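Local atomic coordinates of peptidase S9 prolyl oligopeptidase catalytic domain-containing protein (Pyrococcus horikoshii, PDB entry 4HXF), a protein that acts as a self-compartmentalizing hexameric serine protease of the prolyl oligopeptidase family, probably an acylaminoacyl peptidase. Residues Gly407-Tyr412 with Pro453-Glu458; Phe154-Thr159 with Val164-Glu169; Thr12-Leu17 with Tyr394-Glu399. One frame throughout, in Å; residues are numbered along the deposited sequence.

Overall arrangement
The three contacts sample two kinds of architecture in one chain, and their chemistry follows their place in it. Interaction 2 is a beta hairpin of the propeller, zipped by backbone hydrogen bonds and partly buried, with the carboxylate of Glu166 reaching a second subunit. Interactions 1 and 3 are small and buried; their segments meet through van der Waals and CH-pi or ring contacts, the tyrosine hydroxyls being bound outside them. They share a neighbourhood: helix 398-405 starts in interaction 3 and leads to strand 409-413 of interaction 1, the centres of the two contacts lying about 23 Å apart. Interaction 3 joins the propeller side to the hydrolase domain. Interaction 2, about 57 Å from interaction 1 between centres, lies across the chain's centre from it.

Interaction 1. Residues Gly407-Tyr412 with Pro453-Glu458; sequences GYYIVY and PQADRE
Tyr409 lays its ring against Gln454 and Ala455, a contact within the alpha/beta-hydrolase fold that joins a sheet strand to the chain emerging from helix 436-451. The first segment starts at Gly407, whose positive phi makes it the C-prime residue of the Schellman motif ending helix 398-405. Strand 409-413 follows, running parallel to strand 378-384. In Tyr409, the first residue of the strand, CG lies beside the backbone N (chi1 -83°), and the phenol reaches across to the second segment. The Ala455 methyl, CB, sits over one ring face, 4.0 Å from the centroid of the Tyr409 ring and displaced toward the rim, in a CH-pi contact. Tyr409 CE1 also comes within 3.5 Å of Ala455 CA, so the ring packs on the backbone as well as on the methyl. Farther out, Tyr409 OH passes Gln454 CB at 3.5 Å, but its hydrogen bond is with Glu452 OE2. The two side chains cross at about a right angle, and the Gln454 amide turns to Lys369. Were Tyr409 replaced by an alanine, the Ala455 methyl would probably lose the ring it lies on and Glu452 its phenolic partner. Phe448 links the two segments from the helix side, its ring meeting that of Tyr409 and its side chain touching both Val411 and Ala455. Past the contact, an Asx turn redirects the chain: Glu458 N donates to Asp456 OD1 at 3.0 Å, approaching from 43° out of the carboxylate plane.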
loop_
_atom_site.group_PDB
_atom_site.type_symbol
_atom_site.label_atom_id
_atom_site.label_comp_id
_atom_site.label_asym_id
_atom_site.label_seq_id
_atom_site.Cartn_x
_atom_site.Cartn_y
_atom_site.Cartn_z
ATOM N N GLY A 407 -11.635 -41.500 26.017
ATOM C CA GLY A 407 -11.968 -42.407 27.114
ATOM C C GLY A 407 -13.436 -42.266 27.545
ATOM O O GLY A 407 -13.801 -42.722 28.642
ATOM N N TYR A 408 -14.278 -41.712 26.671
ATOM C CA TYR A 408 -15.718 -41.585 26.981
ATOM C C TYR A 408 -16.603 -42.557 26.198
ATOM O O TYR A 408 -16.377 -42.779 25.018
ATOM C CB TYR A 408 -16.283 -40.173 26.733
ATOM C CG TYR A 408 -15.639 -38.999 27.437
ATOM C CD1 TYR A 408 -14.391 -38.490 27.061
ATOM C CD2 TYR A 408 -16.256 -38.425 28.547
ATOM C CE1 TYR A 408 -13.762 -37.465 27.742
ATOM C CE2 TYR A 408 -15.610 -37.377 29.229
ATOM C CZ TYR A 408 -14.438 -36.894 28.816
ATOM O OH TYR A 408 -13.849 -35.854 29.482
ATOM N N TYR A 409 -17.562 -43.138 26.893
ATOM C CA TYR A 409 -18.724 -43.696 26.200
ATOM C C TYR A 409 -19.452 -42.556 25.507
ATOM O O TYR A 409 -19.595 -41.467 26.056
ATOM C CB TYR A 409 -19.714 -44.351 27.159
ATOM C CG TYR A 409 -19.365 -45.784 27.549
ATOM C CD1 TYR A 409 -18.639 -46.030 28.711
ATOM C CD2 TYR A 409 -19.793 -46.864 26.776
ATOM C CE1 TYR A 409 -18.410 -47.337 29.146
ATOM C CE2 TYR A 409 -19.541 -48.159 27.175
ATOM C CZ TYR A 409 -18.845 -48.377 28.367
ATOM O OH TYR A 409 -18.658 -49.737 28.699
ATOM N N ILE A 410 -20.006 -42.852 24.355
ATOM C CA ILE A 410 -20.853 -41.934 23.593
ATOM C C ILE A 410 -22.192 -42.679 23.403
ATOM O O ILE A 410 -22.214 -43.880 23.023
ATOM C CB ILE A 410 -20.255 -41.700 22.190
ATOM C CG1 ILE A 410 -18.748 -41.343 22.268
ATOM C CG2 ILE A 410 -21.047 -40.685 21.393
ATOM C CD1 ILE A 410 -18.425 -40.072 23.095
ATOM N N VAL A 411 -23.272 -41.976 23.731
ATOM C CA VAL A 411 -24.604 -42.585 23.579
ATOM C C VAL A 411 -25.525 -41.600 22.904
ATOM O O VAL A 411 -25.535 -40.424 23.187
ATOM C CB VAL A 411 -25.181 -43.121 24.898
ATOM C CG1 VAL A 411 -25.402 -42.125 25.933
ATOM C CG2 VAL A 411 -26.531 -43.903 24.631
ATOM N N TYR A 412 -26.352 -42.093 22.013
ATOM C CA TYR A 412 -27.247 -41.214 21.248
ATOM C C TYR A 412 -28.434 -42.028 20.622
ATOM O O TYR A 412 -28.274 -43.221 20.293
ATOM C CB TYR A 412 -26.471 -40.492 20.162
ATOM C CG TYR A 412 -25.706 -41.301 19.108
ATOM C CD1 TYR A 412 -24.388 -41.684 19.282
ATOM C CD2 TYR A 412 -26.319 -41.695 17.957
ATOM C CE1 TYR A 412 -23.769 -42.420 18.314
ATOM C CE2 TYR A 412 -25.623 -42.403 16.940
ATOM C CZ TYR A 412 -24.323 -42.714 17.173
ATOM O OH TYR A 412 -23.714 -43.424 16.139
ATOM N N PRO A 453 -22.288 -52.263 31.864
ATOM C CA PRO A 453 -22.008 -51.966 33.276
ATOM C C PRO A 453 -20.721 -51.241 33.523
ATOM O O PRO A 453 -20.575 -50.672 34.589
ATOM C CB PRO A 453 -21.920 -53.344 33.964
ATOM C CG PRO A 453 -22.187 -54.332 32.931
ATOM C CD PRO A 453 -22.581 -53.685 31.619
ATOM N N GLN A 454 -19.817 -51.216 32.556
ATOM C CA GLN A 454 -18.609 -50.377 32.730
ATOM C C GLN A 454 -18.849 -48.856 32.519
ATOM O O GLN A 454 -17.937 -48.063 32.714
ATOM C CB GLN A 454 -17.566 -50.871 31.770
ATOM C CG GLN A 454 -17.015 -52.232 32.119
ATOM C CD GLN A 454 -16.211 -52.781 30.968
ATOM O OE1 GLN A 454 -16.815 -53.294 30.000
ATOM N NE2 GLN A 454 -14.893 -52.603 31.006
ATOM N N ALA A 455 -20.045 -48.463 32.115
ATOM C CA ALA A 455 -20.472 -47.092 31.946
ATOM C C ALA A 455 -20.748 -46.577 33.366
ATOM O O ALA A 455 -21.441 -47.228 34.130
ATOM C CB ALA A 455 -21.715 -47.012 31.030
ATOM N N ASP A 456 -20.067 -45.485 33.742
ATOM C CA ASP A 456 -20.182 -44.889 35.079
ATOM C C ASP A 456 -21.413 -44.015 35.198
ATOM O O ASP A 456 -21.422 -42.876 34.685
ATOM C CB ASP A 456 -18.953 -44.042 35.370
ATOM C CG ASP A 456 -18.838 -43.617 36.812
ATOM O OD1 ASP A 456 -19.802 -43.779 37.574
ATOM O OD2 ASP A 456 -17.738 -43.223 37.223
ATOM N N ARG A 457 -22.448 -44.563 35.848
ATOM C CA ARG A 457 -23.696 -43.868 36.047
ATOM C C ARG A 457 -23.535 -42.574 36.796
ATOM O O ARG A 457 -24.421 -41.741 36.716
ATOM C CB ARG A 457 -24.689 -44.762 36.840
ATOM C CG ARG A 457 -25.173 -46.030 36.198
ATOM C CD ARG A 457 -25.878 -46.948 37.223
ATOM N NE ARG A 457 -26.725 -47.974 36.592
ATOM C CZ ARG A 457 -26.262 -49.007 35.888
ATOM N NH1 ARG A 457 -27.116 -49.881 35.329
ATOM N NH2 ARG A 457 -24.953 -49.164 35.721
ATOM N N GLU A 458 -22.458 -42.408 37.566
ATOM C CA GLU A 458 -22.201 -41.224 38.295
ATOM C C GLU A 458 -21.476 -40.139 37.479
ATOM O O GLU A 458 -21.261 -39.039 37.962
ATOM C CB GLU A 458 -21.410 -41.538 39.596
ATOM C CG GLU A 458 -22.299 -42.324 40.575
ATOM C CD GLU A 458 -23.678 -41.637 40.886
ATOM O OE1 GLU A 458 -23.769 -40.348 41.150
ATOM O OE2 GLU A 458 -24.714 -42.397 40.794
#

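Interaction 2. Residues Phe154-Thr159 with Val164-Glu169; sequences FWVIDT and VIEQFE
Phe154 and Phe168 set their rings nearly parallel, with planes 5° apart, yet slid so far that they barely overlap. It is the CB of Phe154 that lies over the Phe168 ring, 3.7 Å from its centroid. This follows from chi1 of 56° in Phe168, which places CG between backbone N and carbonyl carbon and folds the ring over its neighbour. The pair is a hydrogen-bonded one of an antiparallel hairpin, with Phe154 N 2.9 Å from Phe168 O. Trp155 points the same way as Gln167 beside it, CD1 of the indole 3.9 Å from Gln167 CB, while CG2 of Val164 meets Trp155 CE3 at 4.1 Å. A classic beta bulge then shifts the register: Ile165 and Glu166 both face Val156. Val156 N donates to Glu166 O along a nearly straight path (170°), and Ile165 N reaches Val156 O at 2.8 Å. Val156 CG1 packs on Ile165 CG1 at 3.8 Å, whereas the Glu166 carboxylate leads off to a salt bridge with Lys345 of the second subunit. The hairpin forms half of a four-stranded propeller sheet, with strand 163-171 outermost. Trp155, Ile157 and Val164 press on strand 97-102 of one neighbouring sheet; Phe154, Val156 and Phe168 face strand 182-188 of another.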
loop_
_atom_site.group_PDB
_atom_site.type_symbol
_atom_site.label_atom_id
_atom_site.label_comp_id
_atom_site.label_asym_id
_atom_site.label_seq_id
_atom_site.Cartn_x
_atom_site.Cartn_y
_atom_site.Cartn_z
ATOM N N PHE A 154 -32.914 -13.516 -11.506
ATOM C CA PHE A 154 -32.761 -14.592 -12.432
ATOM C C PHE A 154 -32.115 -14.054 -13.701
ATOM O O PHE A 154 -32.583 -12.999 -14.222
ATOM C CB PHE A 154 -34.093 -15.211 -12.837
ATOM C CG PHE A 154 -34.841 -15.866 -11.681
ATOM C CD1 PHE A 154 -35.561 -15.093 -10.767
ATOM C CD2 PHE A 154 -34.762 -17.198 -11.505
ATOM C CE1 PHE A 154 -36.208 -15.701 -9.715
ATOM C CE2 PHE A 154 -35.439 -17.808 -10.434
ATOM C CZ PHE A 154 -36.117 -17.034 -9.527
ATOM N N TRP A 155 -30.972 -14.650 -14.084
ATOM C CA TRP A 155 -30.260 -14.192 -15.260
ATOM C C TRP A 155 -30.072 -15.332 -16.216
ATOM O O TRP A 155 -29.538 -16.380 -15.832
ATOM C CB TRP A 155 -28.860 -13.688 -14.894
ATOM C CG TRP A 155 -28.752 -12.493 -13.950
ATOM C CD1 TRP A 155 -29.665 -11.560 -13.649
ATOM C CD2 TRP A 155 -27.511 -11.991 -13.324
ATOM N NE1 TRP A 155 -29.158 -10.635 -12.753
ATOM C CE2 TRP A 155 -27.887 -10.819 -12.552
ATOM C CE3 TRP A 155 -26.180 -12.416 -13.292
ATOM C CZ2 TRP A 155 -26.943 -10.106 -11.744
ATOM C CZ3 TRP A 155 -25.249 -11.694 -12.486
ATOM C CH2 TRP A 155 -25.632 -10.566 -11.742
ATOM N N VAL A 156 -30.368 -15.144 -17.472
ATOM C CA VAL A 156 -29.956 -16.100 -18.507
ATOM C C VAL A 156 -28.688 -15.514 -19.155
ATOM O O VAL A 156 -28.667 -14.390 -19.692
ATOM C CB VAL A 156 -31.000 -16.263 -19.551
ATOM C CG1 VAL A 156 -30.534 -17.198 -20.663
ATOM C CG2 VAL A 156 -32.362 -16.731 -18.883
ATOM N N ILE A 157 -27.626 -16.295 -19.094
ATOM C CA ILE A 157 -26.297 -15.897 -19.555
ATOM C C ILE A 157 -25.893 -16.681 -20.771
ATOM O O ILE A 157 -25.881 -17.930 -20.793
ATOM C CB ILE A 157 -25.238 -16.087 -18.449
ATOM C CG1 ILE A 157 -25.575 -15.327 -17.162
ATOM C CG2 ILE A 157 -23.800 -15.641 -18.894
ATOM C CD1 ILE A 157 -24.872 -15.915 -15.956
ATOM N N ASP A 158 -25.533 -15.965 -21.842
ATOM C CA ASP A 158 -24.923 -16.549 -23.016
ATOM C C ASP A 158 -23.426 -16.711 -22.741
ATOM O O ASP A 158 -22.733 -15.704 -22.569
ATOM C CB ASP A 158 -25.123 -15.721 -24.259
ATOM C CG ASP A 158 -24.341 -16.237 -25.408
ATOM O OD1 ASP A 158 -23.985 -17.467 -25.407
ATOM O OD2 ASP A 158 -24.085 -15.487 -26.404
ATOM N N THR A 159 -22.969 -17.984 -22.629
ATOM C CA THR A 159 -21.523 -18.179 -22.312
ATOM C C THR A 159 -20.602 -17.897 -23.541
ATOM O O THR A 159 -19.379 -17.712 -23.321
ATOM C CB THR A 159 -21.215 -19.581 -21.733
ATOM O OG1 THR A 159 -21.531 -20.527 -22.741
ATOM C CG2 THR A 159 -21.938 -19.869 -20.413
ATOM N N VAL A 164 -25.665 -11.232 -20.236
ATOM C CA VAL A 164 -26.959 -11.548 -19.638
ATOM C C VAL A 164 -27.910 -11.159 -20.797
ATOM O O VAL A 164 -27.984 -9.949 -21.238
ATOM C CB VAL A 164 -27.213 -10.725 -18.369
ATOM C CG1 VAL A 164 -28.743 -10.855 -18.024
ATOM C CG2 VAL A 164 -26.287 -11.079 -17.194
ATOM N N ILE A 165 -28.668 -12.114 -21.270
ATOM C CA ILE A 165 -29.595 -11.948 -22.379
ATOM C C ILE A 165 -31.066 -11.809 -21.919
ATOM O O ILE A 165 -31.901 -11.310 -22.681
ATOM C CB ILE A 165 -29.419 -12.946 -23.489
ATOM C CG1 ILE A 165 -29.773 -14.308 -23.058
ATOM C CG2 ILE A 165 -28.001 -12.817 -24.158
ATOM C CD1 ILE A 165 -29.587 -15.338 -24.186
ATOM N N GLU A 166 -31.377 -12.249 -20.704
ATOM C CA GLU A 166 -32.689 -12.010 -20.123
ATOM C C GLU A 166 -32.475 -11.949 -18.662
ATOM O O GLU A 166 -31.612 -12.636 -18.094
ATOM C CB GLU A 166 -33.570 -13.240 -20.339
ATOM C CG GLU A 166 -33.843 -13.691 -21.724
ATOM C CD GLU A 166 -35.038 -13.024 -22.355
ATOM O OE1 GLU A 166 -35.349 -13.402 -23.505
ATOM O OE2 GLU A 166 -35.620 -12.091 -21.734
ATOM N N GLN A 167 -33.288 -11.130 -18.017
ATOM C CA GLN A 167 -33.236 -11.068 -16.582
ATOM C C GLN A 167 -34.592 -10.715 -16.026
ATOM O O GLN A 167 -35.404 -10.001 -16.698
ATOM C CB GLN A 167 -32.264 -10.053 -16.115
ATOM C CG GLN A 167 -32.504 -8.638 -16.471
ATOM C CD GLN A 167 -31.216 -7.878 -16.241
ATOM O OE1 GLN A 167 -30.852 -7.593 -15.071
ATOM N NE2 GLN A 167 -30.455 -7.646 -17.333
ATOM N N PHE A 168 -34.862 -11.170 -14.803
ATOM C CA PHE A 168 -36.106 -10.792 -14.118
ATOM C C PHE A 168 -35.910 -11.014 -12.626
ATOM O O PHE A 168 -34.972 -11.659 -12.197
ATOM C CB PHE A 168 -37.364 -11.521 -14.617
ATOM C CG PHE A 168 -37.315 -13.037 -14.582
ATOM C CD1 PHE A 168 -36.701 -13.770 -15.620
ATOM C CD2 PHE A 168 -37.887 -13.770 -13.531
ATOM C CE1 PHE A 168 -36.583 -15.164 -15.551
ATOM C CE2 PHE A 168 -37.774 -15.151 -13.475
ATOM C CZ PHE A 168 -37.184 -15.819 -14.471
ATOM N N GLU A 169 -36.834 -10.452 -11.867
ATOM C CA GLU A 169 -36.820 -10.561 -10.393
ATOM C C GLU A 169 -38.112 -11.168 -9.864
ATOM O O GLU A 169 -39.185 -11.116 -10.511
ATOM C CB GLU A 169 -36.522 -9.219 -9.751
ATOM C CG GLU A 169 -37.675 -8.323 -9.483
ATOM C CD GLU A 169 -37.214 -7.044 -8.710
ATOM O OE1 GLU A 169 -37.878 -6.659 -7.752
ATOM O OE2 GLU A 169 -36.182 -6.492 -9.059
#

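Interaction 3. Residues Thr12-Leu17 with Tyr394-Glu399; sequences TKFAYL and YYFKYE
With chi1 of 180° in Phe396 and -172° in Tyr398, both residues extend their rings opposite the main-chain N and out to Phe14. One atom of Phe14, CE1, does the touching. It meets Phe396 CZ at 3.8 Å and CE2 of the same ring at 3.9 Å; Tyr398 CE1 stands 4.1 Å from it. The Phe14 and Phe396 planes are 88° apart, but the approach is oblique, with centroids 5.7 Å from each other. Against Tyr398 the same carbon arrives at the ring edge, near its plane. The phenol is held by a hydrogen bond from its OH to Asp7 O, in the N-terminal stretch leading to Phe14, while Tyr593 meets its ring from helix 586-605. Phe343 adds a further ring beside Phe14. Lys397, between the two aromatic residues, takes the N-cap position of helix 398-405. Phe14 thus belongs to the chain entering strand 16-23 of a propeller sheet, and its partners to the loop and first turn that open helix 398-405 of the hydrolase domain: an apolar seam between the two domains that characterise the prolyl oligopeptidase family.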
loop_
_atom_site.group_PDB
_atom_site.type_symbol
_atom_site.label_atom_id
_atom_site.label_comp_id
_atom_site.label_asym_id
_atom_site.label_seq_id
_atom_site.Cartn_x
_atom_site.Cartn_y
_atom_site.Cartn_z
ATOM N N THR A 12 -8.683 -30.993 10.424
ATOM C CA THR A 12 -7.989 -30.331 9.337
ATOM C C THR A 12 -7.240 -31.267 8.438
ATOM O O THR A 12 -6.777 -30.852 7.425
ATOM C CB THR A 12 -7.050 -29.212 9.807
ATOM O OG1 THR A 12 -5.897 -29.726 10.466
ATOM C CG2 THR A 12 -7.831 -28.139 10.696
ATOM N N LYS A 13 -7.011 -32.492 8.878
ATOM C CA LYS A 13 -6.174 -33.462 8.158
ATOM C C LYS A 13 -7.074 -34.185 7.139
ATOM O O LYS A 13 -6.548 -34.940 6.305
ATOM C CB LYS A 13 -5.531 -34.421 9.148
ATOM C CG LYS A 13 -4.574 -33.647 10.068
ATOM C CD LYS A 13 -3.723 -34.510 11.002
ATOM N N PHE A 14 -8.401 -34.058 7.198
ATOM C CA PHE A 14 -9.261 -34.803 6.270
ATOM C C PHE A 14 -9.513 -34.072 4.961
ATOM O O PHE A 14 -9.642 -32.845 4.904
ATOM C CB PHE A 14 -10.618 -35.208 6.880
ATOM C CG PHE A 14 -10.498 -35.823 8.251
ATOM C CD1 PHE A 14 -11.446 -35.614 9.219
ATOM C CD2 PHE A 14 -9.470 -36.704 8.553
ATOM C CE1 PHE A 14 -11.343 -36.178 10.528
ATOM C CE2 PHE A 14 -9.352 -37.242 9.872
ATOM C CZ PHE A 14 -10.312 -36.985 10.846
ATOM N N ALA A 15 -9.755 -34.852 3.917
ATOM C CA ALA A 15 -10.222 -34.301 2.625
ATOM C C ALA A 15 -11.682 -34.351 2.622
ATOM O O ALA A 15 -12.228 -35.425 2.912
ATOM C CB ALA A 15 -9.635 -35.143 1.427
ATOM N N TYR A 16 -12.359 -33.228 2.235
ATOM C CA TYR A 16 -13.791 -33.165 2.293
ATOM C C TYR A 16 -14.301 -33.049 0.825
ATOM O O TYR A 16 -13.952 -32.130 0.097
ATOM C CB TYR A 16 -14.285 -32.047 3.087
ATOM C CG TYR A 16 -13.876 -32.113 4.506
ATOM C CD1 TYR A 16 -12.760 -31.450 4.988
ATOM C CD2 TYR A 16 -14.611 -32.894 5.415
ATOM C CE1 TYR A 16 -12.409 -31.602 6.315
ATOM C CE2 TYR A 16 -14.183 -33.018 6.733
ATOM C CZ TYR A 16 -13.107 -32.381 7.169
ATOM O OH TYR A 16 -12.740 -32.516 8.522
ATOM N N LEU A 17 -15.100 -34.004 0.435
ATOM C CA LEU A 17 -15.623 -34.039 -0.917
ATOM C C LEU A 17 -17.093 -33.598 -0.971
ATOM O O LEU A 17 -17.932 -33.967 -0.095
ATOM C CB LEU A 17 -15.563 -35.425 -1.539
ATOM C CG LEU A 17 -14.227 -36.171 -1.595
ATOM C CD1 LEU A 17 -14.401 -37.482 -2.341
ATOM C CD2 LEU A 17 -13.119 -35.240 -2.125
ATOM N N TYR A 394 -25.546 -43.042 10.849
ATOM C CA TYR A 394 -24.316 -43.467 10.122
ATOM C C TYR A 394 -23.600 -42.419 9.295
ATOM O O TYR A 394 -23.144 -42.679 8.182
ATOM C CB TYR A 394 -24.624 -44.747 9.340
ATOM C CG TYR A 394 -25.231 -45.805 10.215
ATOM C CD1 TYR A 394 -26.579 -46.226 10.004
ATOM C CD2 TYR A 394 -24.480 -46.465 11.113
ATOM C CE1 TYR A 394 -27.180 -47.195 10.831
ATOM C CE2 TYR A 394 -25.061 -47.423 11.946
ATOM C CZ TYR A 394 -26.371 -47.829 11.736
ATOM O OH TYR A 394 -26.820 -48.804 12.608
ATOM N N TYR A 395 -23.577 -41.205 9.833
ATOM C CA TYR A 395 -22.702 -40.201 9.263
ATOM C C TYR A 395 -21.520 -39.940 10.233
ATOM O O TYR A 395 -21.537 -40.419 11.368
ATOM C CB TYR A 395 -23.485 -38.947 8.947
ATOM C CG TYR A 395 -23.932 -38.044 10.089
ATOM C CD1 TYR A 395 -25.246 -38.137 10.610
ATOM C CD2 TYR A 395 -23.133 -37.068 10.612
ATOM C CE1 TYR A 395 -25.680 -37.284 11.582
ATOM C CE2 TYR A 395 -23.533 -36.320 11.677
ATOM C CZ TYR A 395 -24.820 -36.403 12.124
ATOM O OH TYR A 395 -25.212 -35.545 13.128
ATOM N N PHE A 396 -20.508 -39.194 9.743
ATOM C CA PHE A 396 -19.282 -39.064 10.425
ATOM C C PHE A 396 -19.417 -37.910 11.389
ATOM O O PHE A 396 -19.586 -36.763 10.942
ATOM C CB PHE A 396 -18.146 -38.830 9.423
ATOM C CG PHE A 396 -16.790 -38.678 10.111
ATOM C CD1 PHE A 396 -16.087 -39.791 10.493
ATOM C CD2 PHE A 396 -16.251 -37.409 10.316
ATOM C CE1 PHE A 396 -14.809 -39.681 11.126
ATOM C CE2 PHE A 396 -15.061 -37.281 10.992
ATOM C CZ PHE A 396 -14.346 -38.405 11.347
ATOM N N LYS A 397 -19.384 -38.201 12.690
ATOM C CA LYS A 397 -19.579 -37.092 13.690
ATOM C C LYS A 397 -18.305 -36.901 14.506
ATOM O O LYS A 397 -17.903 -37.741 15.344
ATOM C CB LYS A 397 -20.749 -37.311 14.626
ATOM C CG LYS A 397 -20.876 -36.198 15.726
ATOM C CD LYS A 397 -21.496 -34.900 15.332
ATOM C CE LYS A 397 -21.783 -33.980 16.585
ATOM N NZ LYS A 397 -21.916 -32.529 16.201
ATOM N N TYR A 398 -17.557 -35.861 14.151
ATOM C CA TYR A 398 -16.208 -35.647 14.683
ATOM C C TYR A 398 -16.112 -35.694 16.197
ATOM O O TYR A 398 -15.218 -36.454 16.712
ATOM C CB TYR A 398 -15.725 -34.292 14.253
ATOM C CG TYR A 398 -14.273 -33.985 14.562
ATOM C CD1 TYR A 398 -13.284 -34.458 13.815
ATOM C CD2 TYR A 398 -13.963 -33.171 15.656
ATOM C CE1 TYR A 398 -11.953 -34.163 14.064
ATOM C CE2 TYR A 398 -12.673 -32.884 15.922
ATOM C CZ TYR A 398 -11.671 -33.342 15.112
ATOM O OH TYR A 398 -10.358 -32.989 15.342
ATOM N N GLU A 399 -17.072 -35.022 16.868
ATOM C CA GLU A 399 -16.959 -34.947 18.293
ATOM C C GLU A 399 -17.100 -36.325 18.917
ATOM O O GLU A 399 -16.539 -36.603 19.982
ATOM C CB GLU A 399 -17.969 -34.057 18.938
ATOM C CG GLU A 399 -17.863 -32.608 18.624
ATOM C CD GLU A 399 -18.577 -32.209 17.353
ATOM O OE1 GLU A 399 -18.779 -33.048 16.443
ATOM O OE2 GLU A 399 -18.881 -30.984 17.264
#